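Local coordinates for protein mannitol dehydrogenase (Pseudomonas fluorescens, PDB 1LJ8) that probably catalyses the NAD-dependent interconversion of mannitol and fructose as a long-chain dehydrogenase, at residues A[405-410]-A[447-452]. Residues are numbered along the deposited sequence; the frame is centred on the assembly and turned at random.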
loop_
_atom_site.group_PDB
_atom_site.type_symbol
_atom_site.label_atom_id
_atom_site.label_comp_id
_atom_site.label_asym_id
_atom_site.label_seq_id
_atom_site.Cartn_x
_atom_site.Cartn_y
_atom_site.Cartn_z
ATOM N N LEU A 405 2.476 -20.651 10.006
ATOM C CA LEU A 405 3.341 -20.992 8.864
ATOM C C LEU A 405 3.731 -19.722 8.106
ATOM O O LEU A 405 4.840 -19.655 7.583
ATOM C CB LEU A 405 2.633 -22.002 7.907
ATOM C CG LEU A 405 3.448 -22.395 6.654
ATOM C CD1 LEU A 405 4.759 -23.127 7.109
ATOM C CD2 LEU A 405 2.607 -23.319 5.736
ATOM N N VAL A 406 2.837 -18.725 8.036
ATOM C CA VAL A 406 3.193 -17.474 7.346
ATOM C C VAL A 406 4.407 -16.821 8.038
ATOM O O VAL A 406 5.342 -16.316 7.382
ATOM C CB VAL A 406 2.024 -16.456 7.360
ATOM C CG1 VAL A 406 2.433 -15.209 6.510
ATOM C CG2 VAL A 406 0.737 -17.089 6.811
ATOM N N VAL A 407 4.372 -16.789 9.376
ATOM C CA VAL A 407 5.442 -16.178 10.166
ATOM C C VAL A 407 6.740 -17.018 10.070
ATOM O O VAL A 407 7.847 -16.464 10.010
ATOM C CB VAL A 407 5.004 -16.006 11.670
ATOM C CG1 VAL A 407 6.116 -15.269 12.499
ATOM C CG2 VAL A 407 3.721 -15.182 11.732
ATOM N N ALA A 408 6.599 -18.349 10.118
ATOM C CA ALA A 408 7.738 -19.238 9.999
ATOM C C ALA A 408 8.374 -19.055 8.588
ATOM O O ALA A 408 9.629 -19.062 8.428
ATOM C CB ALA A 408 7.260 -20.714 10.189
ATOM N N ALA A 409 7.515 -18.925 7.577
ATOM C CA ALA A 409 8.005 -18.765 6.182
ATOM C C ALA A 409 8.821 -17.474 6.100
ATOM O O ALA A 409 9.890 -17.429 5.478
ATOM C CB ALA A 409 6.811 -18.701 5.189
ATOM N N TRP A 410 8.295 -16.404 6.696
ATOM C CA TRP A 410 9.036 -15.126 6.691
ATOM C C TRP A 410 10.390 -15.306 7.396
ATOM O O TRP A 410 11.425 -14.807 6.909
ATOM C CB TRP A 410 8.238 -14.025 7.432
ATOM C CG TRP A 410 8.887 -12.669 7.372
ATOM C CD1 TRP A 410 9.233 -11.988 6.224
ATOM C CD2 TRP A 410 9.202 -11.789 8.471
ATOM N NE1 TRP A 410 9.724 -10.733 6.552
ATOM C CE2 TRP A 410 9.721 -10.585 7.912
ATOM C CE3 TRP A 410 9.091 -11.892 9.856
ATOM C CZ2 TRP A 410 10.131 -9.494 8.702
ATOM C CZ3 TRP A 410 9.502 -10.801 10.660
ATOM C CH2 TRP A 410 10.019 -9.616 10.065
ATOM N N ARG A 447 13.805 -14.530 19.746
ATOM C CA ARG A 447 14.165 -13.196 19.269
ATOM C C ARG A 447 13.166 -12.579 18.301
ATOM O O ARG A 447 12.752 -11.437 18.480
ATOM C CB ARG A 447 15.526 -13.220 18.570
ATOM C CG ARG A 447 16.732 -13.566 19.470
ATOM C CD ARG A 447 17.953 -13.783 18.577
ATOM N NE ARG A 447 19.214 -13.872 19.300
ATOM C CZ ARG A 447 20.386 -14.135 18.716
ATOM N NH1 ARG A 447 20.456 -14.344 17.390
ATOM N NH2 ARG A 447 21.495 -14.172 19.456
ATOM N N LEU A 448 12.819 -13.326 17.250
ATOM C CA LEU A 448 11.921 -12.794 16.239
ATOM C C LEU A 448 10.518 -12.517 16.765
ATOM O O LEU A 448 9.974 -11.457 16.507
ATOM C CB LEU A 448 11.852 -13.732 15.037
ATOM C CG LEU A 448 10.959 -13.199 13.901
ATOM C CD1 LEU A 448 11.584 -11.940 13.314
ATOM C CD2 LEU A 448 10.832 -14.225 12.814
ATOM N N LEU A 449 9.962 -13.434 17.545
ATOM C CA LEU A 449 8.606 -13.232 18.033
ATOM C C LEU A 449 8.471 -12.194 19.141
ATOM O O LEU A 449 7.351 -11.797 19.467
ATOM C CB LEU A 449 7.996 -14.578 18.482
ATOM C CG LEU A 449 7.936 -15.691 17.429
ATOM C CD1 LEU A 449 7.227 -16.947 18.027
ATOM C CD2 LEU A 449 7.185 -15.188 16.174
ATOM N N ALA A 450 9.604 -11.772 19.714
ATOM C CA ALA A 450 9.641 -10.765 20.774
ATOM C C ALA A 450 9.680 -9.287 20.286
ATOM O O ALA A 450 9.767 -8.362 21.104
ATOM C CB ALA A 450 10.857 -11.043 21.699
ATOM N N VAL A 451 9.614 -9.050 18.980
ATOM C CA VAL A 451 9.618 -7.660 18.481
ATOM C C VAL A 451 8.176 -7.149 18.557
ATOM O O VAL A 451 7.348 -7.407 17.676
ATOM C CB VAL A 451 10.161 -7.552 17.066
ATOM C CG1 VAL A 451 10.245 -6.062 16.682
ATOM C CG2 VAL A 451 11.570 -8.248 16.979
ATOM N N GLU A 452 7.903 -6.393 19.610
ATOM C CA GLU A 452 6.548 -5.947 19.882
ATOM C C GLU A 452 5.881 -5.091 18.818
ATOM O O GLU A 452 4.687 -5.279 18.563
ATOM C CB GLU A 452 6.483 -5.253 21.255
ATOM C CG GLU A 452 5.058 -5.083 21.755
ATOM C CD GLU A 452 4.973 -4.441 23.156
ATOM O OE1 GLU A 452 5.922 -4.623 23.954
ATOM O OE2 GLU A 452 3.949 -3.777 23.450
#
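Trp410 and Leu448 make the closer of two apolar contacts between helix 401-413 and the chain around the end of helix 444-448. The six-membered part of the indole does the touching: CZ3 of Trp410 lies 3.6 Å from CD1 of Leu448, with the methyl arriving at a slant to the ring. The second methyl of the same leucine follows the indole back toward its root, CD2 of Leu448 standing 4.2 Å from CE3 of Trp410, so the forked end of Leu448 spans the CE3-CZ3 bond of the indole. Trp410 has CG anti to its own N (chi1 -175°), which carries the indole off the helix and across to the other segment.

The second contact is purely aliphatic, a single methyl on each side: CG1 of Val407 meets CD2 of Leu449 at 3.8 Å. Val407 and Trp410, three residues apart, project from the same side of their helix, while Leu448 and Leu449 are successive residues at the start of a type I turn that runs to Val451, the N-cap of helix 452-455. This is helix-to-turn packing within the all-helical part of the mannitol dehydrogenase C-terminal domain, away from the NAD-binding residues.

Aromatic residues from other helices join the apolar cluster. Phe455, from the helix that follows the turn, touches Val407, Trp410 and Leu448, and the indole also meets the inclined rings of Tyr308 and Phe382. Helix 431-437 adds Cys434 against Trp410 and Leu437 against Leu448.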